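Decapping nuclease RAI1 (Scheffersomyces stipitis, PDB 5BTO) removes NAD caps from the 5' ends of RNAs with the help of a divalent metal cation, and binds and stimulates the exoribonuclease RAT1. Local coordinates at residues A[33-36]-A[37-41]; A[259-262]-A[263-266]; A[266-269]-A[270-273]; A[295-298]-A[299-303]. All blocks are in the same frame, centred on the assembly; numbering follows the deposited sequence.

How the contacts relate
Contacts 2, 3 and 4 cluster on one side of the molecule, while contact 1 stands apart, its centre 31 to 36 Å from theirs. Contacts 2 and 3 share Asn266 and follow strand 254-261 into helix 266-286, their centres 7 Å apart. Contact 4 turns the next strand of the same sheet; Arg261 NH2 of contact 2 reaches Asp298 OD2 there at 2.6 Å. Phe272 of contact 3 meets Phe295 of contact 4, the two CZ atoms 3.9 Å apart. Strand 254-261 also carries metal-binding Glu256 and substrate-binding Lys258, the latter about 7 Å from Phe272 between side chains. In contact 1 the side chain of Arg34 lies about 7 Å from that of substrate-binding Glu235.

Contact 1: residues A[33-36]-A[37-41]; sequences ARDI and DGEFV
Ala33 and Val41 pair as antiparallel strands in a beta hairpin at the edge of the large mixed sheet, bonding N to O in both directions. One residue nearer the turn, Arg34 and Phe40 form a non-hydrogen-bonded pair with CA atoms 4.4 Å apart, and a type I turn from Asp35 to Gly38 reverses the chain. Asp35 N gives a nearly straight bond to Glu39 O (2.7 Å, 167° at the hydrogen), and Gly38 N returns to Asp35 O from above the carbonyl plane.

The Asp35 side chain folds back over this turn: with chi1 at 67°, CG sits between the backbone N and carbonyl carbon. OD1 thereby accepts Glu39 N at 2.8 Å, from above the carboxylate plane, and takes a weaker bond from Asp37 N. With an alanine here, the oxygen that takes both N-H groups would be gone, which is likely to leave Glu39 N without its mate and the turn less firmly held. Gly38 has positive phi (86°), where a CB would press on the preceding carbonyl oxygen. Arg34 ends on Tyr214 and Asn83, while its aliphatic part crosses Phe40, CG standing 4.2 Å above the ring plane toward the rim.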
loop_
_atom_site.group_PDB
_atom_site.type_symbol
_atom_site.label_atom_id
_atom_site.label_comp_id
_atom_site.label_asym_id
_atom_site.label_seq_id
_atom_site.Cartn_x
_atom_site.Cartn_y
_atom_site.Cartn_z
ATOM N N ALA A 33 -17.005 -23.191 -25.956
ATOM C CA ALA A 33 -18.269 -22.473 -26.033
ATOM C C ALA A 33 -19.351 -23.119 -25.185
ATOM O O ALA A 33 -19.244 -24.277 -24.795
ATOM C CB ALA A 33 -18.730 -22.356 -27.504
ATOM N N ARG A 34 -20.384 -22.347 -24.876
ATOM C CA ARG A 34 -21.600 -22.900 -24.305
ATOM C C ARG A 34 -22.682 -22.717 -25.368
ATOM O O ARG A 34 -22.826 -21.627 -25.920
ATOM C CB ARG A 34 -21.969 -22.171 -23.009
ATOM C CG ARG A 34 -23.150 -22.777 -22.255
ATOM C CD ARG A 34 -23.338 -22.117 -20.891
ATOM N NE ARG A 34 -23.884 -20.769 -21.006
ATOM C CZ ARG A 34 -23.886 -19.872 -20.023
ATOM N NH1 ARG A 34 -23.364 -20.173 -18.839
ATOM N NH2 ARG A 34 -24.406 -18.670 -20.225
ATOM N N ASP A 35 -23.413 -23.781 -25.689
ATOM C CA ASP A 35 -24.399 -23.692 -26.764
ATOM C C ASP A 35 -25.765 -23.229 -26.271
ATOM O O ASP A 35 -25.936 -22.913 -25.091
ATOM C CB ASP A 35 -24.499 -24.994 -27.580
ATOM C CG ASP A 35 -25.072 -26.159 -26.788
ATOM O OD1 ASP A 35 -25.733 -25.935 -25.752
ATOM O OD2 ASP A 35 -24.872 -27.315 -27.222
ATOM N N ILE A 36 -26.721 -23.178 -27.192
ATOM C CA ILE A 36 -28.060 -22.682 -26.906
ATOM C C ILE A 36 -28.759 -23.527 -25.846
ATOM O O ILE A 36 -29.601 -23.027 -25.102
ATOM C CB ILE A 36 -28.919 -22.649 -28.183
ATOM C CG1 ILE A 36 -30.281 -22.017 -27.895
ATOM C CG2 ILE A 36 -29.088 -24.055 -28.750
ATOM C CD1 ILE A 36 -30.199 -20.588 -27.433
ATOM N N ASP A 37 -28.403 -24.808 -25.783
ATOM C CA ASP A 37 -28.981 -25.715 -24.800
ATOM C C ASP A 37 -28.214 -25.694 -23.479
ATOM O O ASP A 37 -28.574 -26.391 -22.536
ATOM C CB ASP A 37 -29.057 -27.138 -25.361
ATOM C CG ASP A 37 -30.120 -27.285 -26.437
ATOM O OD1 ASP A 37 -31.174 -26.625 -26.322
ATOM O OD2 ASP A 37 -29.902 -28.059 -27.396
ATOM N N GLY A 38 -27.161 -24.888 -23.417
ATOM C CA GLY A 38 -26.387 -24.739 -22.196
ATOM C C GLY A 38 -25.305 -25.790 -22.038
ATOM O O GLY A 38 -24.685 -25.904 -20.980
ATOM N N GLU A 39 -25.080 -26.564 -23.094
ATOM C CA GLU A 39 -24.039 -27.586 -23.087
ATOM C C GLU A 39 -22.707 -27.000 -23.553
ATOM O O GLU A 39 -22.676 -26.077 -24.368
ATOM C CB GLU A 39 -24.440 -28.752 -23.990
ATOM C CG GLU A 39 -25.751 -29.425 -23.598
ATOM C CD GLU A 39 -25.626 -30.287 -22.353
ATOM O OE1 GLU A 39 -24.492 -30.661 -21.991
ATOM O OE2 GLU A 39 -26.668 -30.598 -21.739
ATOM N N PHE A 40 -21.605 -27.537 -23.040
ATOM C CA PHE A 40 -20.285 -27.037 -23.415
ATOM C C PHE A 40 -19.705 -27.744 -24.637
ATOM O O PHE A 40 -19.899 -28.952 -24.821
ATOM C CB PHE A 40 -19.323 -27.096 -22.225
ATOM C CG PHE A 40 -19.632 -26.084 -21.161
ATOM C CD1 PHE A 40 -19.234 -24.766 -21.309
ATOM C CD2 PHE A 40 -20.344 -26.441 -20.032
ATOM C CE1 PHE A 40 -19.528 -23.826 -20.345
ATOM C CE2 PHE A 40 -20.641 -25.504 -19.059
ATOM C CZ PHE A 40 -20.232 -24.196 -19.215
ATOM N N VAL A 41 -19.013 -26.967 -25.471
ATOM C CA VAL A 41 -18.402 -27.460 -26.704
ATOM C C VAL A 41 -16.896 -27.233 -26.634
ATOM O O VAL A 41 -16.453 -26.119 -26.356
ATOM C CB VAL A 41 -18.952 -26.701 -27.915
ATOM C CG1 VAL A 41 -18.421 -27.300 -29.215
ATOM C CG2 VAL A 41 -20.473 -26.695 -27.882
#

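Contact 2: residues A[259-262]-A[263-266]; sequences TTRI and LESN
Arg261 and Glu264 form a salt bridge across the bend where strand 254-261 runs out. The guanidinium comes side-on, and NE and NH2 both close on a single oxygen: Glu264 OE2 lies 3.1 Å from Arg261 NE and 2.9 Å from Arg261 NH2. Both bonds are clearly bent, as expected when two donors converge on one atom. NE uses the anti lone pair of OE2, whereas NH2 arrives on the same anti side but tilted out of the carboxylate plane. The two flat groups are turned 63° against each other, so this is not the coplanar pairing in which each oxygen takes its own donor. Arg261 NH2 makes its shorter salt bridge, 2.6 Å, to Asp298 OD2 outside the bend; the guanidinium is thus shared between two acids and probably eases the repulsion between them.

Ile262 lies beneath Glu264. Its CG1 is 3.9 Å from Glu264 OE2, and Ile262 CD1 is 4.0 Å from Glu264 CD, giving the carboxylate an apolar side. In Glu264, chi1 of 46° puts CG between the backbone N and the carbonyl carbon, and the chain, extended beyond CG, carries the carboxylate to Arg261. The backbone helps: Leu263 centres an inverse gamma turn, with a weak bond from Glu264 N to Ile262 O (3.1 Å).

Further out, Ser265 N-caps helix 266-286 through Gln268 N. The bend thus joins strand to helix, with Thr260 and Leu263 packed on Phe272 of that helix and Ile262 bonded through its backbone to Arg296 of strand 290-296.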
loop_
_atom_site.group_PDB
_atom_site.type_symbol
_atom_site.label_atom_id
_atom_site.label_comp_id
_atom_site.label_asym_id
_atom_site.label_seq_id
_atom_site.Cartn_x
_atom_site.Cartn_y
_atom_site.Cartn_z
ATOM N N THR A 259 -23.681 -1.626 -24.979
ATOM C CA THR A 259 -24.709 -0.598 -25.119
ATOM C C THR A 259 -24.735 0.320 -23.908
ATOM O O THR A 259 -24.299 -0.055 -22.817
ATOM C CB THR A 259 -26.115 -1.206 -25.247
ATOM O OG1 THR A 259 -26.477 -1.832 -24.009
ATOM C CG2 THR A 259 -26.168 -2.219 -26.376
ATOM N N THR A 260 -25.269 1.519 -24.101
ATOM C CA THR A 260 -25.430 2.459 -23.008
ATOM C C THR A 260 -26.449 3.509 -23.440
ATOM O O THR A 260 -26.802 3.581 -24.617
ATOM C CB THR A 260 -24.081 3.116 -22.638
ATOM O OG1 THR A 260 -24.180 3.768 -21.360
ATOM C CG2 THR A 260 -23.658 4.115 -23.708
ATOM N N ARG A 261 -26.934 4.310 -22.496
ATOM C CA ARG A 261 -27.900 5.351 -22.827
ATOM C C ARG A 261 -27.211 6.489 -23.576
ATOM O O ARG A 261 -26.036 6.772 -23.338
ATOM C CB ARG A 261 -28.569 5.873 -21.550
ATOM C CG ARG A 261 -29.634 6.934 -21.782
ATOM C CD ARG A 261 -30.431 7.213 -20.523
ATOM N NE ARG A 261 -31.415 8.270 -20.745
ATOM C CZ ARG A 261 -32.352 8.614 -19.866
ATOM N NH1 ARG A 261 -32.441 7.975 -18.707
ATOM N NH2 ARG A 261 -33.204 9.594 -20.148
ATOM N N ILE A 262 -27.937 7.127 -24.492
ATOM C CA ILE A 262 -27.427 8.313 -25.174
ATOM C C ILE A 262 -26.930 9.349 -24.175
ATOM O O ILE A 262 -27.433 9.433 -23.054
ATOM C CB ILE A 262 -28.490 8.965 -26.086
ATOM C CG1 ILE A 262 -29.783 9.223 -25.319
ATOM C CG2 ILE A 262 -28.770 8.080 -27.293
ATOM C CD1 ILE A 262 -30.864 9.901 -26.177
ATOM N N LEU A 263 -25.934 10.125 -24.597
ATOM C CA LEU A 263 -25.245 11.066 -23.726
ATOM C C LEU A 263 -25.935 12.424 -23.751
ATOM O O LEU A 263 -25.442 13.369 -24.357
ATOM C CB LEU A 263 -23.789 11.215 -24.164
ATOM C CG LEU A 263 -22.978 9.921 -24.266
ATOM C CD1 LEU A 263 -21.521 10.210 -24.643
ATOM C CD2 LEU A 263 -23.045 9.161 -22.950
ATOM N N GLU A 264 -27.065 12.528 -23.064
ATOM C CA GLU A 264 -27.870 13.747 -23.136
ATOM C C GLU A 264 -27.670 14.706 -21.962
ATOM O O GLU A 264 -28.334 15.744 -21.877
ATOM C CB GLU A 264 -29.351 13.401 -23.327
ATOM C CG GLU A 264 -29.877 12.293 -22.428
ATOM C CD GLU A 264 -31.310 11.921 -22.771
ATOM O OE1 GLU A 264 -31.958 12.702 -23.497
ATOM O OE2 GLU A 264 -31.785 10.851 -22.330
ATOM N N SER A 265 -26.757 14.366 -21.061
ATOM C CA SER A 265 -26.462 15.224 -19.915
ATOM C C SER A 265 -25.079 14.888 -19.381
ATOM O O SER A 265 -24.527 13.840 -19.707
ATOM C CB SER A 265 -27.490 15.015 -18.802
ATOM O OG SER A 265 -27.354 13.721 -18.229
ATOM N N ASN A 266 -24.523 15.781 -18.565
ATOM C CA ASN A 266 -23.231 15.518 -17.934
ATOM C C ASN A 266 -23.291 14.250 -17.100
ATOM O O ASN A 266 -22.351 13.443 -17.098
ATOM C CB ASN A 266 -22.794 16.707 -17.073
ATOM C CG ASN A 266 -22.514 17.953 -17.893
ATOM O OD1 ASN A 266 -22.082 17.871 -19.041
ATOM N ND2 ASN A 266 -22.761 19.116 -17.302
#

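Contact 3: residues A[266-269]-A[270-273]; sequences NGQV and VNFE
Gln268 and Asn271 meet through their side-chain amides, one turn apart in the first part of helix 266-286. From CB, which points away from residues 270-273, Gln268 places CG beside its own backbone N; the chain then bends at chi2 (-59°), which turns the amide toward Asn271. CD comes within 3.9 Å of Asn271 ND2. At the tip, Gln268 OE1 takes a weak hydrogen bond from Asn271 ND2, long at 3.4 Å although fairly straight (155°), while NE2 of Gln268 stays farther from that nitrogen. The amide planes are 76° apart, so the groups meet nearly at right angles and do not stack.

Asn271 itself leans over the previous turn: its CG lies 3.5 Å from Gly267 O, a carbonyl already bonded to Asn271 N. Val270 packs in a similar way against backbone, with CB 3.2 Å from Gly267 O and CG2 3.5 Å from Asn266 O.

Beneath these side chains runs the regular alpha-helical pattern. Val270, Asn271, Phe272 and Glu273 each donate their N-H four residues back, to Asn266, Gly267, Gln268 and Val269, over 2.8 to 3.0 Å. In the beta-alpha-beta unit, Phe272 turns to the sheet and meets Tyr293 and Phe295 edge-to-face, while Glu273 bonds Asn320.

The chemistry is therefore unequal: four short backbone bonds define the helix, and the single long amide bond probably adds little to its stability and at most biases how the two amides are turned.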
loop_
_atom_site.group_PDB
_atom_site.type_symbol
_atom_site.label_atom_id
_atom_site.label_comp_id
_atom_site.label_asym_id
_atom_site.label_seq_id
_atom_site.Cartn_x
_atom_site.Cartn_y
_atom_site.Cartn_z
ATOM N N ASN A 266 -24.523 15.781 -18.565
ATOM C CA ASN A 266 -23.231 15.518 -17.934
ATOM C C ASN A 266 -23.291 14.250 -17.100
ATOM O O ASN A 266 -22.351 13.443 -17.098
ATOM C CB ASN A 266 -22.794 16.707 -17.073
ATOM C CG ASN A 266 -22.514 17.953 -17.893
ATOM O OD1 ASN A 266 -22.082 17.871 -19.041
ATOM N ND2 ASN A 266 -22.761 19.116 -17.302
ATOM N N GLY A 267 -24.406 14.064 -16.401
ATOM C CA GLY A 267 -24.615 12.869 -15.605
ATOM C C GLY A 267 -24.511 11.580 -16.401
ATOM O O GLY A 267 -23.983 10.577 -15.906
ATOM N N GLN A 268 -25.007 11.598 -17.636
ATOM C CA GLN A 268 -24.949 10.411 -18.474
ATOM C C GLN A 268 -23.516 10.199 -18.954
ATOM O O GLN A 268 -23.069 9.063 -19.121
ATOM C CB GLN A 268 -25.923 10.505 -19.658
ATOM C CG GLN A 268 -27.399 10.524 -19.271
ATOM C CD GLN A 268 -27.840 9.296 -18.490
ATOM O OE1 GLN A 268 -27.302 8.196 -18.655
ATOM N NE2 GLN A 268 -28.827 9.481 -17.628
ATOM N N VAL A 269 -22.783 11.288 -19.163
ATOM C CA VAL A 269 -21.370 11.166 -19.520
ATOM C C VAL A 269 -20.622 10.500 -18.367
ATOM O O VAL A 269 -19.762 9.632 -18.574
ATOM C CB VAL A 269 -20.743 12.520 -19.863
ATOM C CG1 VAL A 269 -19.268 12.353 -20.178
ATOM C CG2 VAL A 269 -21.459 13.121 -21.065
ATOM N N VAL A 270 -20.973 10.896 -17.147
ATOM C CA VAL A 270 -20.407 10.250 -15.957
ATOM C C VAL A 270 -20.655 8.748 -15.951
ATOM O O VAL A 270 -19.720 7.947 -15.739
ATOM C CB VAL A 270 -21.001 10.847 -14.674
ATOM C CG1 VAL A 270 -20.728 9.935 -13.474
ATOM C CG2 VAL A 270 -20.436 12.229 -14.449
ATOM N N ASN A 271 -21.912 8.369 -16.171
ATOM C CA ASN A 271 -22.296 6.965 -16.186
ATOM C C ASN A 271 -21.503 6.242 -17.258
ATOM O O ASN A 271 -20.983 5.148 -17.034
ATOM C CB ASN A 271 -23.795 6.786 -16.468
ATOM C CG ASN A 271 -24.681 7.248 -15.319
ATOM O OD1 ASN A 271 -24.237 7.349 -14.178
ATOM N ND2 ASN A 271 -25.953 7.519 -15.623
ATOM N N PHE A 272 -21.403 6.862 -18.429
ATOM C CA PHE A 272 -20.732 6.212 -19.539
ATOM C C PHE A 272 -19.257 5.984 -19.239
ATOM O O PHE A 272 -18.696 4.924 -19.561
ATOM C CB PHE A 272 -20.887 7.038 -20.818
ATOM C CG PHE A 272 -20.230 6.423 -22.023
ATOM C CD1 PHE A 272 -20.377 5.074 -22.297
ATOM C CD2 PHE A 272 -19.471 7.195 -22.879
ATOM C CE1 PHE A 272 -19.765 4.504 -23.406
ATOM C CE2 PHE A 272 -18.863 6.632 -24.001
ATOM C CZ PHE A 272 -19.013 5.283 -24.260
ATOM N N GLU A 273 -18.617 6.978 -18.630
ATOM C CA GLU A 273 -17.184 6.867 -18.392
ATOM C C GLU A 273 -16.834 5.665 -17.526
ATOM O O GLU A 273 -15.835 4.986 -17.785
ATOM C CB GLU A 273 -16.601 8.139 -17.780
ATOM C CG GLU A 273 -15.082 8.088 -17.718
ATOM C CD GLU A 273 -14.497 9.221 -16.927
ATOM O OE1 GLU A 273 -14.571 9.166 -15.682
ATOM O OE2 GLU A 273 -13.964 10.159 -17.552
#

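Contact 4: residues A[295-298]-A[299-303]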
loop_
_atom_site.group_PDB
_atom_site.type_symbol
_atom_site.label_atom_id
_atom_site.label_comp_id
_atom_site.label_asym_id
_atom_site.label_seq_id
_atom_site.Cartn_x
_atom_site.Cartn_y
_atom_site.Cartn_z
ATOM N N PHE A 295 -25.730 3.308 -28.688
ATOM C CA PHE A 295 -26.318 4.295 -27.790
ATOM C C PHE A 295 -27.826 4.340 -27.995
ATOM O O PHE A 295 -28.296 4.525 -29.116
ATOM C CB PHE A 295 -25.708 5.677 -28.054
ATOM C CG PHE A 295 -24.237 5.767 -27.738
ATOM C CD1 PHE A 295 -23.283 5.403 -28.680
ATOM C CD2 PHE A 295 -23.806 6.208 -26.487
ATOM C CE1 PHE A 295 -21.919 5.476 -28.381
ATOM C CE2 PHE A 295 -22.453 6.285 -26.183
ATOM C CZ PHE A 295 -21.508 5.925 -27.132
ATOM N N ARG A 296 -28.586 4.171 -26.918
ATOM C CA ARG A 296 -30.038 4.053 -27.046
ATOM C C ARG A 296 -30.769 5.062 -26.178
ATOM O O ARG A 296 -30.236 5.512 -25.169
ATOM C CB ARG A 296 -30.489 2.626 -26.714
ATOM C CG ARG A 296 -29.948 2.098 -25.390
ATOM C CD ARG A 296 -31.062 1.974 -24.366
ATOM N NE ARG A 296 -30.557 1.887 -23.001
ATOM C CZ ARG A 296 -31.079 2.547 -21.971
ATOM N NH1 ARG A 296 -32.120 3.350 -22.153
ATOM N NH2 ARG A 296 -30.554 2.414 -20.759
ATOM N N ASP A 297 -31.991 5.414 -26.575
ATOM C CA ASP A 297 -32.770 6.386 -25.816
ATOM C C ASP A 297 -33.681 5.722 -24.777
ATOM O O ASP A 297 -33.595 4.516 -24.549
ATOM C CB ASP A 297 -33.544 7.346 -26.740
ATOM C CG ASP A 297 -34.611 6.651 -27.582
ATOM O OD1 ASP A 297 -35.032 5.525 -27.245
ATOM O OD2 ASP A 297 -35.056 7.261 -28.584
ATOM N N ASP A 298 -34.527 6.521 -24.131
ATOM C CA ASP A 298 -35.472 6.020 -23.129
ATOM C C ASP A 298 -36.413 4.946 -23.656
ATOM O O ASP A 298 -36.838 4.062 -22.911
ATOM C CB ASP A 298 -36.320 7.166 -22.576
ATOM C CG ASP A 298 -35.639 7.900 -21.453
ATOM O OD1 ASP A 298 -35.507 7.313 -20.357
ATOM O OD2 ASP A 298 -35.246 9.066 -21.665
ATOM N N SER A 299 -36.770 5.044 -24.930
ATOM C CA SER A 299 -37.669 4.067 -25.528
ATOM C C SER A 299 -36.878 2.895 -26.084
ATOM O O SER A 299 -37.429 2.015 -26.740
ATOM C CB SER A 299 -38.524 4.713 -26.618
ATOM O OG SER A 299 -39.412 5.660 -26.057
ATOM N N PHE A 300 -35.580 2.900 -25.809
ATOM C CA PHE A 300 -34.676 1.828 -26.217
ATOM C C PHE A 300 -34.422 1.793 -27.726
ATOM O O PHE A 300 -33.951 0.785 -28.256
ATOM C CB PHE A 300 -35.163 0.465 -25.706
ATOM C CG PHE A 300 -34.995 0.274 -24.221
ATOM C CD1 PHE A 300 -33.775 -0.128 -23.694
ATOM C CD2 PHE A 300 -36.056 0.486 -23.356
ATOM C CE1 PHE A 300 -33.614 -0.309 -22.334
ATOM C CE2 PHE A 300 -35.903 0.305 -21.990
ATOM C CZ PHE A 300 -34.680 -0.092 -21.478
ATOM N N PHE A 301 -34.727 2.892 -28.412
ATOM C CA PHE A 301 -34.351 3.018 -29.817
ATOM C C PHE A 301 -32.849 3.236 -29.938
ATOM O O PHE A 301 -32.266 4.051 -29.222
ATOM C CB PHE A 301 -35.100 4.168 -30.500
ATOM C CG PHE A 301 -36.547 3.879 -30.759
ATOM C CD1 PHE A 301 -36.920 2.945 -31.713
ATOM C CD2 PHE A 301 -37.534 4.537 -30.050
ATOM C CE1 PHE A 301 -38.257 2.671 -31.954
ATOM C CE2 PHE A 301 -38.869 4.269 -30.282
ATOM C CZ PHE A 301 -39.233 3.336 -31.238
ATOM N N LEU A 302 -32.225 2.494 -30.843
ATOM C CA LEU A 302 -30.807 2.675 -31.142
ATOM C C LEU A 302 -30.624 3.949 -31.953
ATOM O O LEU A 302 -31.131 4.053 -33.073
ATOM C CB LEU A 302 -30.287 1.480 -31.932
ATOM C CG LEU A 302 -28.817 1.502 -32.329
ATOM C CD1 LEU A 302 -27.927 1.459 -31.086
ATOM C CD2 LEU A 302 -28.527 0.314 -33.220
ATOM N N ARG A 303 -29.909 4.917 -31.388
ATOM C CA ARG A 303 -29.762 6.226 -32.021
ATOM C C ARG A 303 -28.382 6.441 -32.632
ATOM O O ARG A 303 -28.238 7.148 -33.627
ATOM C CB ARG A 303 -30.053 7.338 -31.012
ATOM C CG ARG A 303 -31.460 7.317 -30.466
ATOM C CD ARG A 303 -32.462 7.695 -31.556
ATOM N NE ARG A 303 -33.832 7.725 -31.058
ATOM C CZ ARG A 303 -34.895 7.963 -31.820
ATOM N NH1 ARG A 303 -34.750 8.186 -33.121
ATOM N NH2 ARG A 303 -36.109 7.974 -31.284
#
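Arg296 and Phe300 run alongside each other in the same direction, guanidinium against ring, where a type I turn from Asp297 to Phe300 closes the beta hairpin of strands 290-296 and 302-309. The guanidinium is inclined 28° to the ring and overlaps it only near the rim, with Phe300 CE1 3.7 Å above the guanidinium plane. Arg296 NH1 is fixed by a bond to Asp297 O, which also receives Phe300 N from the opposite face of its plane. Phe300 also meets the His174 ring obliquely and touches Cys178, both of helix 169-188.

In Asp297, chi1 of 65° puts CG between the backbone N and the carbonyl carbon, from where the two oxygens divide the work. OD1 accepts Phe301 N at 2.9 Å and, weakly, Ser299 N; OD2 takes both NE and NH2 of Arg303. This guanidinium approaches by its edge, its plane 63° from that of the carboxylate. Replacing Asp297 by an alanine would remove both oxygens and would probably leave Phe301 N without its acceptor and the Arg303 guanidinium without its salt-bridge mate. Strand pairing resumes beyond, with Arg303 N bonded to Phe295 O. Of the two salt-bridge bonds, the shorter is Arg303 NE to Asp297 OD2, at 2.8 Å.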